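Local coordinates for protein beta-galactoside alpha-2,6-sialyltransferase (Photobacterium sp., PDB 2Z4T) that transfers sialic acid from a CMP-linked donor to beta-galactosides such as lactose, forming an alpha-2,6 linkage, at residues A[41-46]-A[73-78]; A[64-69]-A[90-95]; A[116-121]-A[195-200]; A[222-227]-A[284-289]. All coordinates share one frame; numbering follows the deposited sequence.

Contact 1. Residues A[41-46]-A[73-78]; sequences NLEPIN and ESISLS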
loop_
_atom_site.group_PDB
_atom_site.type_symbol
_atom_site.label_atom_id
_atom_site.label_comp_id
_atom_site.label_asym_id
_atom_site.label_seq_id
_atom_site.Cartn_x
_atom_site.Cartn_y
_atom_site.Cartn_z
ATOM N N ASN A 41 13.212 -16.069 -26.925
ATOM C CA ASN A 41 14.167 -16.020 -27.999
ATOM C C ASN A 41 15.424 -15.254 -27.590
ATOM O O ASN A 41 15.376 -14.037 -27.379
ATOM C CB ASN A 41 13.553 -15.405 -29.238
ATOM C CG ASN A 41 14.466 -15.525 -30.423
ATOM O OD1 ASN A 41 15.216 -14.600 -30.738
ATOM N ND2 ASN A 41 14.466 -16.697 -31.049
ATOM N N LEU A 42 16.538 -15.977 -27.486
ATOM C CA LEU A 42 17.782 -15.426 -26.944
ATOM C C LEU A 42 18.947 -15.557 -27.890
ATOM O O LEU A 42 19.207 -16.634 -28.423
ATOM C CB LEU A 42 18.166 -16.130 -25.643
ATOM C CG LEU A 42 17.257 -15.867 -24.450
ATOM C CD1 LEU A 42 17.602 -16.838 -23.323
ATOM C CD2 LEU A 42 17.300 -14.387 -23.983
ATOM N N GLU A 43 19.663 -14.455 -28.066
ATOM C CA GLU A 43 20.892 -14.434 -28.840
ATOM C C GLU A 43 22.002 -14.963 -27.952
ATOM O O GLU A 43 22.120 -14.526 -26.820
ATOM C CB GLU A 43 21.208 -13.002 -29.285
ATOM C CG GLU A 43 20.202 -12.410 -30.278
ATOM C CD GLU A 43 20.182 -13.159 -31.614
ATOM O OE1 GLU A 43 19.077 -13.313 -32.186
ATOM O OE2 GLU A 43 21.263 -13.607 -32.082
ATOM N N PRO A 44 22.800 -15.921 -28.450
ATOM C CA PRO A 44 23.863 -16.517 -27.632
ATOM C C PRO A 44 25.094 -15.622 -27.444
ATOM O O PRO A 44 25.813 -15.766 -26.465
ATOM C CB PRO A 44 24.251 -17.755 -28.429
ATOM C CG PRO A 44 23.921 -17.429 -29.826
ATOM C CD PRO A 44 22.737 -16.521 -29.795
ATOM N N ILE A 45 25.298 -14.697 -28.372
ATOM C CA ILE A 45 26.561 -13.978 -28.548
ATOM C C ILE A 45 26.307 -12.471 -28.573
ATOM O O ILE A 45 25.205 -12.043 -28.909
ATOM C CB ILE A 45 27.255 -14.485 -29.861
ATOM C CG1 ILE A 45 28.551 -15.208 -29.543
ATOM C CG2 ILE A 45 27.550 -13.379 -30.859
ATOM C CD1 ILE A 45 28.349 -16.598 -29.092
ATOM N N ASN A 46 27.307 -11.669 -28.204
ATOM C CA ASN A 46 27.217 -10.200 -28.391
ATOM C C ASN A 46 28.260 -9.536 -29.320
ATOM O O ASN A 46 28.555 -8.355 -29.147
ATOM C CB ASN A 46 27.156 -9.460 -27.037
ATOM C CG ASN A 46 25.724 -9.076 -26.630
ATOM O OD1 ASN A 46 25.073 -8.244 -27.273
ATOM N ND2 ASN A 46 25.243 -9.671 -25.547
ATOM N N GLU A 73 18.493 -25.435 -35.380
ATOM C CA GLU A 73 19.104 -24.951 -36.634
ATOM C C GLU A 73 19.223 -23.431 -36.815
ATOM O O GLU A 73 19.828 -22.965 -37.790
ATOM C CB GLU A 73 18.455 -25.600 -37.867
ATOM C CG GLU A 73 18.605 -27.147 -37.931
ATOM C CD GLU A 73 19.853 -27.690 -37.193
ATOM O OE1 GLU A 73 20.948 -27.078 -37.303
ATOM O OE2 GLU A 73 19.733 -28.734 -36.505
ATOM N N SER A 74 18.663 -22.664 -35.882
ATOM C CA SER A 74 18.838 -21.223 -35.906
ATOM C C SER A 74 19.851 -20.846 -34.828
ATOM O O SER A 74 20.004 -21.579 -33.843
ATOM C CB SER A 74 17.499 -20.501 -35.707
ATOM O OG SER A 74 17.056 -20.606 -34.371
ATOM N N ILE A 75 20.551 -19.723 -35.013
ATOM C CA ILE A 75 21.608 -19.354 -34.060
ATOM C C ILE A 75 21.042 -18.747 -32.771
ATOM O O ILE A 75 21.548 -19.018 -31.692
ATOM C CB ILE A 75 22.827 -18.573 -34.695
ATOM C CG1 ILE A 75 22.607 -17.076 -34.692
ATOM C CG2 ILE A 75 23.205 -19.114 -36.073
ATOM C CD1 ILE A 75 23.274 -16.411 -33.506
ATOM N N SER A 76 19.967 -17.982 -32.866
ATOM C CA SER A 76 19.292 -17.586 -31.648
ATOM C C SER A 76 18.436 -18.739 -31.098
ATOM O O SER A 76 17.885 -19.532 -31.855
ATOM C CB SER A 76 18.477 -16.309 -31.846
ATOM O OG SER A 76 17.211 -16.591 -32.384
ATOM N N LEU A 77 18.360 -18.830 -29.775
ATOM C CA LEU A 77 17.645 -19.905 -29.089
ATOM C C LEU A 77 16.155 -19.605 -28.984
ATOM O O LEU A 77 15.753 -18.613 -28.384
ATOM C CB LEU A 77 18.220 -20.102 -27.684
ATOM C CG LEU A 77 17.487 -21.074 -26.750
ATOM C CD1 LEU A 77 17.763 -22.552 -27.123
ATOM C CD2 LEU A 77 17.816 -20.781 -25.284
ATOM N N SER A 78 15.343 -20.475 -29.563
ATOM C CA SER A 78 13.911 -20.314 -29.498
ATOM C C SER A 78 13.255 -21.518 -28.814
ATOM O O SER A 78 13.354 -22.652 -29.297
ATOM C CB SER A 78 13.362 -20.107 -30.900
ATOM O OG SER A 78 12.240 -19.262 -30.830
#

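Contact 2. Residues A[64-69]-A[90-95]; sequences QQLLTE and YCFDFN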
loop_
_atom_site.group_PDB
_atom_site.type_symbol
_atom_site.label_atom_id
_atom_site.label_comp_id
_atom_site.label_asym_id
_atom_site.label_seq_id
_atom_site.Cartn_x
_atom_site.Cartn_y
_atom_site.Cartn_z
ATOM N N GLN A 64 11.668 -32.090 -19.113
ATOM C CA GLN A 64 10.961 -32.073 -20.394
ATOM C C GLN A 64 11.879 -31.619 -21.528
ATOM O O GLN A 64 12.694 -30.718 -21.357
ATOM C CB GLN A 64 9.697 -31.219 -20.328
ATOM C CG GLN A 64 8.499 -31.971 -19.749
ATOM C CD GLN A 64 7.258 -31.086 -19.595
ATOM O OE1 GLN A 64 6.798 -30.466 -20.557
ATOM N NE2 GLN A 64 6.712 -31.022 -18.373
ATOM N N GLN A 65 11.757 -32.269 -22.680
ATOM C CA GLN A 65 12.550 -31.944 -23.865
ATOM C C GLN A 65 11.952 -30.751 -24.599
ATOM O O GLN A 65 10.811 -30.794 -25.025
ATOM C CB GLN A 65 12.609 -33.161 -24.782
ATOM C CG GLN A 65 13.556 -34.198 -24.313
ATOM C CD GLN A 65 14.978 -33.802 -24.615
ATOM O OE1 GLN A 65 15.362 -33.676 -25.778
ATOM N NE2 GLN A 65 15.773 -33.590 -23.574
ATOM N N LEU A 66 12.727 -29.687 -24.757
ATOM C CA LEU A 66 12.190 -28.422 -25.284
ATOM C C LEU A 66 12.695 -28.063 -26.676
ATOM O O LEU A 66 12.097 -27.209 -27.355
ATOM C CB LEU A 66 12.499 -27.253 -24.334
ATOM C CG LEU A 66 12.137 -27.325 -22.857
ATOM C CD1 LEU A 66 12.310 -25.934 -22.248
ATOM C CD2 LEU A 66 10.724 -27.835 -22.631
ATOM N N LEU A 67 13.793 -28.698 -27.091
ATOM C CA LEU A 67 14.429 -28.391 -28.375
ATOM C C LEU A 67 13.936 -29.295 -29.526
ATOM O O LEU A 67 14.287 -30.477 -29.615
ATOM C CB LEU A 67 15.937 -28.465 -28.216
ATOM C CG LEU A 67 16.742 -27.246 -28.618
ATOM C CD1 LEU A 67 16.073 -25.961 -28.161
ATOM C CD2 LEU A 67 18.113 -27.376 -27.996
ATOM N N THR A 68 13.142 -28.718 -30.423
ATOM C CA THR A 68 12.354 -29.511 -31.384
ATOM C C THR A 68 12.969 -29.677 -32.794
ATOM O O THR A 68 12.231 -29.692 -33.788
ATOM C CB THR A 68 10.863 -28.985 -31.487
ATOM O OG1 THR A 68 10.857 -27.616 -31.922
ATOM C CG2 THR A 68 10.110 -29.100 -30.131
ATOM N N GLU A 69 14.297 -29.810 -32.879
ATOM C CA GLU A 69 15.024 -30.098 -34.149
ATOM C C GLU A 69 15.201 -28.967 -35.177
ATOM O O GLU A 69 16.299 -28.805 -35.711
ATOM C CB GLU A 69 14.538 -31.381 -34.849
ATOM C CG GLU A 69 15.449 -32.586 -34.594
ATOM C CD GLU A 69 15.163 -33.800 -35.492
ATOM O OE1 GLU A 69 14.282 -33.726 -36.397
ATOM O OE2 GLU A 69 15.840 -34.840 -35.283
ATOM N N TYR A 90 16.049 -25.198 -16.543
ATOM C CA TYR A 90 16.383 -25.827 -17.827
ATOM C C TYR A 90 17.683 -25.214 -18.362
ATOM O O TYR A 90 17.875 -24.000 -18.262
ATOM C CB TYR A 90 15.210 -25.694 -18.829
ATOM C CG TYR A 90 14.123 -26.702 -18.552
ATOM C CD1 TYR A 90 13.224 -26.512 -17.511
ATOM C CD2 TYR A 90 14.038 -27.884 -19.291
ATOM C CE1 TYR A 90 12.256 -27.465 -17.215
ATOM C CE2 TYR A 90 13.077 -28.843 -19.008
ATOM C CZ TYR A 90 12.191 -28.634 -17.977
ATOM O OH TYR A 90 11.248 -29.585 -17.699
ATOM N N CYS A 91 18.568 -26.049 -18.907
ATOM C CA CYS A 91 19.866 -25.599 -19.408
ATOM C C CYS A 91 20.044 -25.876 -20.896
ATOM O O CYS A 91 19.643 -26.930 -21.399
ATOM C CB CYS A 91 20.993 -26.323 -18.697
ATOM S SG CYS A 91 20.917 -26.367 -16.919
ATOM N N PHE A 92 20.688 -24.931 -21.581
ATOM C CA PHE A 92 20.982 -25.029 -23.011
ATOM C C PHE A 92 22.395 -24.525 -23.267
ATOM O O PHE A 92 22.769 -23.428 -22.826
ATOM C CB PHE A 92 19.948 -24.238 -23.826
ATOM C CG PHE A 92 18.537 -24.692 -23.597
ATOM C CD1 PHE A 92 17.754 -24.095 -22.624
ATOM C CD2 PHE A 92 18.011 -25.762 -24.314
ATOM C CE1 PHE A 92 16.446 -24.527 -22.380
ATOM C CE2 PHE A 92 16.701 -26.211 -24.077
ATOM C CZ PHE A 92 15.919 -25.593 -23.108
ATOM N N ASP A 93 23.190 -25.327 -23.959
ATOM C CA ASP A 93 24.560 -24.943 -24.261
ATOM C C ASP A 93 24.713 -24.656 -25.736
ATOM O O ASP A 93 24.489 -25.544 -26.558
ATOM C CB ASP A 93 25.523 -26.073 -23.890
ATOM C CG ASP A 93 25.523 -26.389 -22.407
ATOM O OD1 ASP A 93 26.471 -27.082 -21.976
ATOM O OD2 ASP A 93 24.587 -25.971 -21.691
ATOM N N PHE A 94 25.114 -23.432 -26.070
ATOM C CA PHE A 94 25.422 -23.060 -27.462
ATOM C C PHE A 94 26.914 -23.187 -27.745
ATOM O O PHE A 94 27.735 -22.705 -26.961
ATOM C CB PHE A 94 24.961 -21.624 -27.745
ATOM C CG PHE A 94 25.487 -21.041 -29.041
ATOM C CD1 PHE A 94 24.795 -21.221 -30.234
ATOM C CD2 PHE A 94 26.658 -20.268 -29.060
ATOM C CE1 PHE A 94 25.282 -20.668 -31.435
ATOM C CE2 PHE A 94 27.141 -19.718 -30.259
ATOM C CZ PHE A 94 26.455 -19.916 -31.439
ATOM N N ASN A 95 27.262 -23.825 -28.861
ATOM C CA ASN A 95 28.641 -23.793 -29.377
ATOM C C ASN A 95 28.669 -23.290 -30.806
ATOM O O ASN A 95 27.849 -23.702 -31.624
ATOM C CB ASN A 95 29.317 -25.167 -29.322
ATOM C CG ASN A 95 29.813 -25.529 -27.930
ATOM O OD1 ASN A 95 30.871 -25.078 -27.495
ATOM N ND2 ASN A 95 29.039 -26.360 -27.221
#

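Contact 3. Residues A[116-121]-A[195-200]; sequences SLEVYV and NVKLSS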
loop_
_atom_site.group_PDB
_atom_site.type_symbol
_atom_site.label_atom_id
_atom_site.label_comp_id
_atom_site.label_asym_id
_atom_site.label_seq_id
_atom_site.Cartn_x
_atom_site.Cartn_y
_atom_site.Cartn_z
ATOM N N SER A 116 2.413 -15.973 -11.837
ATOM C CA SER A 116 1.932 -15.412 -10.584
ATOM C C SER A 116 1.226 -14.068 -10.769
ATOM O O SER A 116 1.493 -13.293 -11.705
ATOM C CB SER A 116 3.069 -15.287 -9.577
ATOM O OG SER A 116 3.942 -14.243 -9.970
ATOM N N LEU A 117 0.306 -13.815 -9.860
ATOM C CA LEU A 117 -0.487 -12.613 -9.881
ATOM C C LEU A 117 -0.472 -12.011 -8.472
ATOM O O LEU A 117 -0.443 -12.737 -7.438
ATOM C CB LEU A 117 -1.901 -12.952 -10.341
ATOM C CG LEU A 117 -2.854 -11.821 -10.710
ATOM C CD1 LEU A 117 -2.287 -10.992 -11.848
ATOM C CD2 LEU A 117 -4.223 -12.373 -11.081
ATOM N N GLU A 118 -0.421 -10.679 -8.449
ATOM C CA GLU A 118 -0.528 -9.906 -7.225
ATOM C C GLU A 118 -1.591 -8.859 -7.459
ATOM O O GLU A 118 -1.478 -8.082 -8.407
ATOM C CB GLU A 118 0.781 -9.215 -6.918
ATOM C CG GLU A 118 1.872 -10.130 -6.423
ATOM C CD GLU A 118 3.197 -9.397 -6.297
ATOM O OE1 GLU A 118 4.167 -10.013 -5.812
ATOM O OE2 GLU A 118 3.261 -8.210 -6.701
ATOM N N VAL A 119 -2.627 -8.870 -6.612
ATOM C CA VAL A 119 -3.751 -7.942 -6.717
ATOM C C VAL A 119 -3.789 -7.016 -5.486
ATOM O O VAL A 119 -3.692 -7.481 -4.346
ATOM C CB VAL A 119 -5.072 -8.709 -6.866
ATOM C CG1 VAL A 119 -6.238 -7.756 -7.048
ATOM C CG2 VAL A 119 -5.016 -9.700 -8.045
ATOM N N TYR A 120 -3.919 -5.711 -5.716
ATOM C CA TYR A 120 -3.916 -4.726 -4.638
ATOM C C TYR A 120 -5.080 -3.757 -4.781
ATOM O O TYR A 120 -5.199 -3.078 -5.810
ATOM C CB TYR A 120 -2.634 -3.897 -4.667
ATOM C CG TYR A 120 -1.317 -4.660 -4.725
ATOM C CD1 TYR A 120 -0.568 -4.859 -3.571
ATOM C CD2 TYR A 120 -0.807 -5.129 -5.942
ATOM C CE1 TYR A 120 0.647 -5.533 -3.595
ATOM C CE2 TYR A 120 0.416 -5.803 -5.992
ATOM C CZ TYR A 120 1.140 -5.995 -4.802
ATOM O OH TYR A 120 2.344 -6.642 -4.807
ATOM N N VAL A 121 -5.933 -3.681 -3.756
ATOM C CA VAL A 121 -7.136 -2.872 -3.839
ATOM C C VAL A 121 -7.281 -1.968 -2.617
ATOM O O VAL A 121 -7.256 -2.432 -1.451
ATOM C CB VAL A 121 -8.412 -3.746 -3.991
ATOM C CG1 VAL A 121 -9.648 -2.883 -4.288
ATOM C CG2 VAL A 121 -8.239 -4.813 -5.095
ATOM N N ASN A 195 -0.118 -18.819 -9.041
ATOM C CA ASN A 195 -0.020 -18.286 -7.690
ATOM C C ASN A 195 -0.644 -16.891 -7.633
ATOM O O ASN A 195 -0.310 -16.022 -8.448
ATOM C CB ASN A 195 1.433 -18.251 -7.203
ATOM C CG ASN A 195 1.982 -19.640 -6.903
ATOM O OD1 ASN A 195 1.235 -20.582 -6.601
ATOM N ND2 ASN A 195 3.295 -19.775 -6.990
ATOM N N VAL A 196 -1.568 -16.699 -6.694
ATOM C CA VAL A 196 -2.197 -15.386 -6.476
ATOM C C VAL A 196 -1.914 -14.845 -5.069
ATOM O O VAL A 196 -2.099 -15.546 -4.065
ATOM C CB VAL A 196 -3.730 -15.422 -6.710
ATOM C CG1 VAL A 196 -4.355 -14.074 -6.408
ATOM C CG2 VAL A 196 -4.045 -15.840 -8.128
ATOM N N LYS A 197 -1.427 -13.612 -5.008
ATOM C CA LYS A 197 -1.435 -12.836 -3.762
ATOM C C LYS A 197 -2.526 -11.762 -3.823
ATOM O O LYS A 197 -2.754 -11.156 -4.877
ATOM C CB LYS A 197 -0.096 -12.180 -3.545
ATOM C CG LYS A 197 0.946 -13.102 -2.982
ATOM C CD LYS A 197 2.314 -12.491 -3.207
ATOM C CE LYS A 197 3.228 -12.623 -1.981
ATOM N NZ LYS A 197 3.179 -11.415 -1.095
ATOM N N LEU A 198 -3.206 -11.542 -2.706
ATOM C CA LEU A 198 -4.245 -10.530 -2.647
ATOM C C LEU A 198 -3.951 -9.573 -1.514
ATOM O O LEU A 198 -3.429 -9.975 -0.455
ATOM C CB LEU A 198 -5.637 -11.147 -2.457
ATOM C CG LEU A 198 -6.173 -12.129 -3.507
ATOM C CD1 LEU A 198 -7.484 -12.724 -3.036
ATOM C CD2 LEU A 198 -6.340 -11.494 -4.900
ATOM N N SER A 199 -4.285 -8.303 -1.739
ATOM C CA SER A 199 -4.052 -7.279 -0.756
ATOM C C SER A 199 -5.208 -6.287 -0.724
ATOM O O SER A 199 -5.649 -5.789 -1.765
ATOM C CB SER A 199 -2.734 -6.540 -1.036
ATOM O OG SER A 199 -2.431 -5.644 0.031
ATOM N N SER A 200 -5.676 -5.979 0.479
ATOM C CA SER A 200 -6.767 -5.044 0.627
ATOM C C SER A 200 -6.689 -4.202 1.880
ATOM O O SER A 200 -6.126 -4.627 2.901
ATOM C CB SER A 200 -8.113 -5.769 0.629
ATOM O OG SER A 200 -9.163 -4.858 0.926
#

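Contact 4. Residues A[222-227]-A[284-289]; sequences VTVTNI and KLYPAN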
loop_
_atom_site.group_PDB
_atom_site.type_symbol
_atom_site.label_atom_id
_atom_site.label_comp_id
_atom_site.label_asym_id
_atom_site.label_seq_id
_atom_site.Cartn_x
_atom_site.Cartn_y
_atom_site.Cartn_z
ATOM N N VAL A 222 -5.425 -22.666 -9.356
ATOM C CA VAL A 222 -4.960 -21.450 -8.672
ATOM C C VAL A 222 -4.748 -21.586 -7.165
ATOM O O VAL A 222 -5.573 -22.143 -6.452
ATOM C CB VAL A 222 -5.657 -20.108 -9.147
ATOM C CG1 VAL A 222 -6.609 -20.344 -10.266
ATOM C CG2 VAL A 222 -6.310 -19.359 -8.014
ATOM N N THR A 223 -3.601 -21.120 -6.700
ATOM C CA THR A 223 -3.321 -21.141 -5.290
ATOM C C THR A 223 -3.211 -19.706 -4.771
ATOM O O THR A 223 -2.387 -18.916 -5.229
ATOM C CB THR A 223 -2.064 -21.954 -4.988
ATOM O OG1 THR A 223 -2.224 -23.248 -5.576
ATOM C CG2 THR A 223 -1.863 -22.116 -3.471
ATOM N N VAL A 224 -4.092 -19.378 -3.833
ATOM C CA VAL A 224 -4.033 -18.112 -3.147
ATOM C C VAL A 224 -2.959 -18.256 -2.083
ATOM O O VAL A 224 -3.204 -18.831 -1.035
ATOM C CB VAL A 224 -5.401 -17.741 -2.539
ATOM C CG1 VAL A 224 -5.365 -16.328 -1.937
ATOM C CG2 VAL A 224 -6.498 -17.851 -3.612
ATOM N N THR A 225 -1.764 -17.746 -2.358
ATOM C CA THR A 225 -0.654 -17.991 -1.448
ATOM C C THR A 225 -0.649 -17.078 -0.227
ATOM O O THR A 225 -0.092 -17.447 0.806
ATOM C CB THR A 225 0.720 -17.953 -2.155
ATOM O OG1 THR A 225 1.014 -16.618 -2.594
ATOM C CG2 THR A 225 0.738 -18.922 -3.338
ATOM N N ASN A 226 -1.289 -15.909 -0.337
ATOM C CA ASN A 226 -1.329 -14.925 0.763
ATOM C C ASN A 226 -2.391 -13.848 0.558
ATOM O O ASN A 226 -2.644 -13.398 -0.579
ATOM C CB ASN A 226 0.046 -14.243 0.973
ATOM C CG ASN A 226 0.047 -13.257 2.151
ATOM O OD1 ASN A 226 0.055 -13.669 3.322
ATOM N ND2 ASN A 226 0.024 -11.950 1.847
ATOM N N ILE A 227 -3.004 -13.442 1.668
ATOM C CA ILE A 227 -3.828 -12.242 1.709
ATOM C C ILE A 227 -3.234 -11.286 2.731
ATOM O O ILE A 227 -3.059 -11.633 3.903
ATOM C CB ILE A 227 -5.312 -12.545 2.044
ATOM C CG1 ILE A 227 -5.846 -13.667 1.134
ATOM C CG2 ILE A 227 -6.142 -11.276 1.939
ATOM C CD1 ILE A 227 -7.282 -14.045 1.376
ATOM N N LYS A 284 -8.274 -17.622 8.951
ATOM C CA LYS A 284 -8.858 -18.936 9.210
ATOM C C LYS A 284 -9.119 -19.713 7.925
ATOM O O LYS A 284 -9.363 -20.909 7.978
ATOM C CB LYS A 284 -10.168 -18.800 9.987
ATOM C CG LYS A 284 -10.022 -18.229 11.381
ATOM C CD LYS A 284 -9.248 -19.160 12.294
ATOM C CE LYS A 284 -8.555 -18.372 13.371
ATOM N NZ LYS A 284 -8.205 -19.213 14.534
ATOM N N LEU A 285 -9.072 -19.032 6.775
ATOM C CA LEU A 285 -9.431 -19.654 5.496
ATOM C C LEU A 285 -8.310 -19.634 4.487
ATOM O O LEU A 285 -8.378 -20.344 3.482
ATOM C CB LEU A 285 -10.668 -18.988 4.885
ATOM C CG LEU A 285 -12.002 -19.068 5.645
ATOM C CD1 LEU A 285 -12.976 -18.035 5.131
ATOM C CD2 LEU A 285 -12.596 -20.420 5.467
ATOM N N TYR A 286 -7.284 -18.824 4.735
ATOM C CA TYR A 286 -6.222 -18.621 3.768
ATOM C C TYR A 286 -4.967 -18.278 4.529
ATOM O O TYR A 286 -5.055 -17.845 5.672
ATOM C CB TYR A 286 -6.559 -17.458 2.825
ATOM C CG TYR A 286 -7.761 -17.685 1.952
ATOM C CD1 TYR A 286 -9.008 -17.159 2.300
ATOM C CD2 TYR A 286 -7.662 -18.419 0.778
ATOM C CE1 TYR A 286 -10.135 -17.381 1.511
ATOM C CE2 TYR A 286 -8.785 -18.645 -0.033
ATOM C CZ TYR A 286 -10.020 -18.115 0.346
ATOM O OH TYR A 286 -11.133 -18.320 -0.446
ATOM N N PRO A 287 -3.790 -18.481 3.919
ATOM C CA PRO A 287 -2.621 -17.853 4.534
ATOM C C PRO A 287 -2.811 -16.356 4.415
ATOM O O PRO A 287 -3.107 -15.864 3.319
ATOM C CB PRO A 287 -1.449 -18.316 3.647
ATOM C CG PRO A 287 -1.984 -19.586 2.928
ATOM C CD PRO A 287 -3.441 -19.248 2.706
ATOM N N ALA A 288 -2.689 -15.639 5.529
ATOM C CA ALA A 288 -3.045 -14.226 5.554
ATOM C C ALA A 288 -2.231 -13.494 6.587
ATOM O O ALA A 288 -1.842 -14.086 7.585
ATOM C CB ALA A 288 -4.518 -14.067 5.847
ATOM N N ASN A 289 -1.971 -12.214 6.347
ATOM C CA ASN A 289 -1.306 -11.366 7.342
ATOM C C ASN A 289 -2.058 -10.053 7.558
ATOM O O ASN A 289 -2.357 -9.336 6.582
ATOM C CB ASN A 289 0.156 -11.112 6.954
ATOM C CG ASN A 289 1.002 -12.384 7.034
ATOM O OD1 ASN A 289 1.193 -13.077 6.036
ATOM N ND2 ASN A 289 1.457 -12.723 8.233
#

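Contact 1. Residues A[41-46]-A[73-78]
The side-chain amide of Asn41 reaches over to Ser76 and Ser78 with its ND2 corner. The bond from Asn41 ND2 to Ser76 OG measures 3.1 Å, with the hydroxyl oxygen tilted 21° out of the amide plane. A weak second bond of 3.4 Å runs from Asn41 ND2 to Ser78 OG, a hydroxyl that also pairs with Tyr39 OH. Asn41 CG lies anti to the backbone N (chi1 -172°), 3.5 Å from Ser76 OG. A little further on, the carboxylate of Glu43 brings its two oxygens to different neighbours: OE1 approaches CB of Ser76, while OE2 comes to 3.7 Å from CD1 of Ile75. The Pro44 ring crosses the Ile75 side chain at about a right angle, its CD 3.8 Å from Ile75 CD1. Pro44 CG and CD also both lie close to Ile75 O, which accepts a hydrogen bond from Trp57 NE1.

The backbones are bonded to each other at Leu42 and Leu77, an antiparallel hydrogen-bonded pair: Leu42 N to Leu77 O is 2.9 Å and Leu77 N to Leu42 O is 2.7 Å. Their side chains leave on the face turned away from Asn41 and Ser78, with Leu42 CD1 4.4 Å from Leu77 CD2. There Leu42 packs on Val108 and Leu110, and Leu77 on Trp57 and Leu67. This short antiparallel pair, with Asn41 and Ser78 on one face and the leucines packed on strands 103-122 and 52-61 on the other, belongs to the N-terminal immunoglobulin-like beta-sandwich.

Contact 2. Residues A[64-69]-A[90-95]
The irregular loop 64-69 runs in much the same direction as strand 90-95 but stands off it, with CA of Gln64 8.7 Å from CA of Tyr90, and side chains fill the gap. Tyr90 OH accepts a hydrogen bond of 2.9 Å from Gln64 N, at 157°, and that nitrogen lies in the plane of the ring at its edge. Gln64 O also sits at this edge, 3.0 Å from Tyr90 CE2, so one residue faces the rim of the tyrosine with both a donor and a carbonyl.

Leu66, its CG anti to the carbonyl carbon (chi1 -53°), drops CD1 between the two aromatic rings. The methyl is 3.7 Å from CZ of Phe92, in plane with that ring at its edge, and 3.9 Å from CD2 of Tyr90; the leucine crosses each aromatic side chain at about a right angle. Leu67 instead slides past Phe92 in the opposite direction, its CD2 4.0 Å from Phe92 CD2.

Leu66 and Leu67 also rest on Val79 of strand 77-80, while Phe92 touches Leu110 of strand 103-122. Cys91, between the two aromatics, points away from the loop and forms a disulfide with Cys61 of the adjacent antiparallel strand 52-61.

Contact 3. Residues A[116-121]-A[195-200]
Glu118 lies alongside Lys197, both side chains pointing the same way off one face of the sheet. CB carries the glutamate out of the strand, and CG, anti to the carbonyl carbon (chi1 -73°), sits 4.0 Å from Lys197 CD and close to Lys197 CB as well. The chain then runs extended through CD to the carboxylate. Glu118 OE1 comes no nearer to Lys197 than CD, and its distance to NZ is 5.0 Å, so the opposite charges are near each other without touching; Ser138 OG hydrogen-bonds to OE1 instead. Glu118 OE2 takes a 2.6 Å hydrogen bond from Tyr120 OH, which approaches from above the carboxylate plane, and forms a salt bridge with Arg147 NE. With its partners on both oxygens, this buried carboxylate is firmly fixed and would probably stay ionised.

Beneath these groups, strands 116-121 and 195-200 pair in parallel with their axes 4.6 Å apart, part of the Rossmann-like parallel sheet in the first half of a GT-B glycosyltransferase. Backbone bonds alternate between the strands: Leu117 N donates to Asn195 O (2.7 Å), Lys197 N to Leu117 O (2.8 Å) and Val119 N to Lys197 O, while the next, from Ser199 N to Val119 O, is weak. On the other face Leu198 CD2 lies 3.6 Å from Val119 CB, side by side, and Leu198 reaches Leu213 of helix 205-216. Ser199 CB, back on the Glu118 face, touches Tyr120 CD1 at 3.7 Å, and its hydroxyl pairs with Gln131 NE2.

Contact 4. Residues A[222-227]-A[284-289]
Where strand 288-292 joins the parallel sheet beside strand 222-230, Ile227 pairs with Ala288. Ile227 N donates to Pro287 O at 2.9 Å, and Ile227 O receives Asn289 N at 2.7 Å. Both side chains leave on the same face, CB of Ile227 4.2 Å from CB of Ala288, and both touch Trp282.

Helices 234-243 and 249-265 lie on the long connection between these two parallel strands, an alpha/beta layout expected of the Rossmann-like half of a GT-B enzyme. The chain enters strand 288-292 through Tyr286 and Pro287. Ile227 CG1 is anti to the carbonyl carbon (chi1 -50°), and the chain extends beyond it to put CD1 3.7 Å from Tyr286 CD1, approaching the ring obliquely. CB of Val224 meets the other ortho carbon of the same ring, 4.1 Å from Tyr286 CD2. Leu213 of helix 205-216 and Ile264 of helix 249-265 pack on Tyr286 as well. Pro287 lies against the backbone of strand 222-230, its CB 3.3 Å from Thr225 O, where Thr225 itself departs from extended geometry (psi -24°).

Overall arrangement
The four contacts fall into two pairs, one in each of two domains. Contacts 1 and 2 share the immunoglobulin-like domain, centres 11 Å apart, and meet directly: Pro44 CB lies 3.5 Å from Phe94 CD2, and Ile45 CD1 3.5 Å from Phe94 CE2. Contacts 3 and 4 are neighbours in the parallel sheet, centres 10 Å apart, joined by probable backbone hydrogen bonds between Val196 and both Thr223 and Thr225. Strand 103-122 bridges the domains, pairing with strand 88-98 of contact 2 and supplying 116-121 to contact 3, although those contact centres lie 33 Å apart. Contact 3 points toward the active site: the Val121 side chain is about 9 Å from a bound magnesium and that of Ser200 about 10 Å from the galactose.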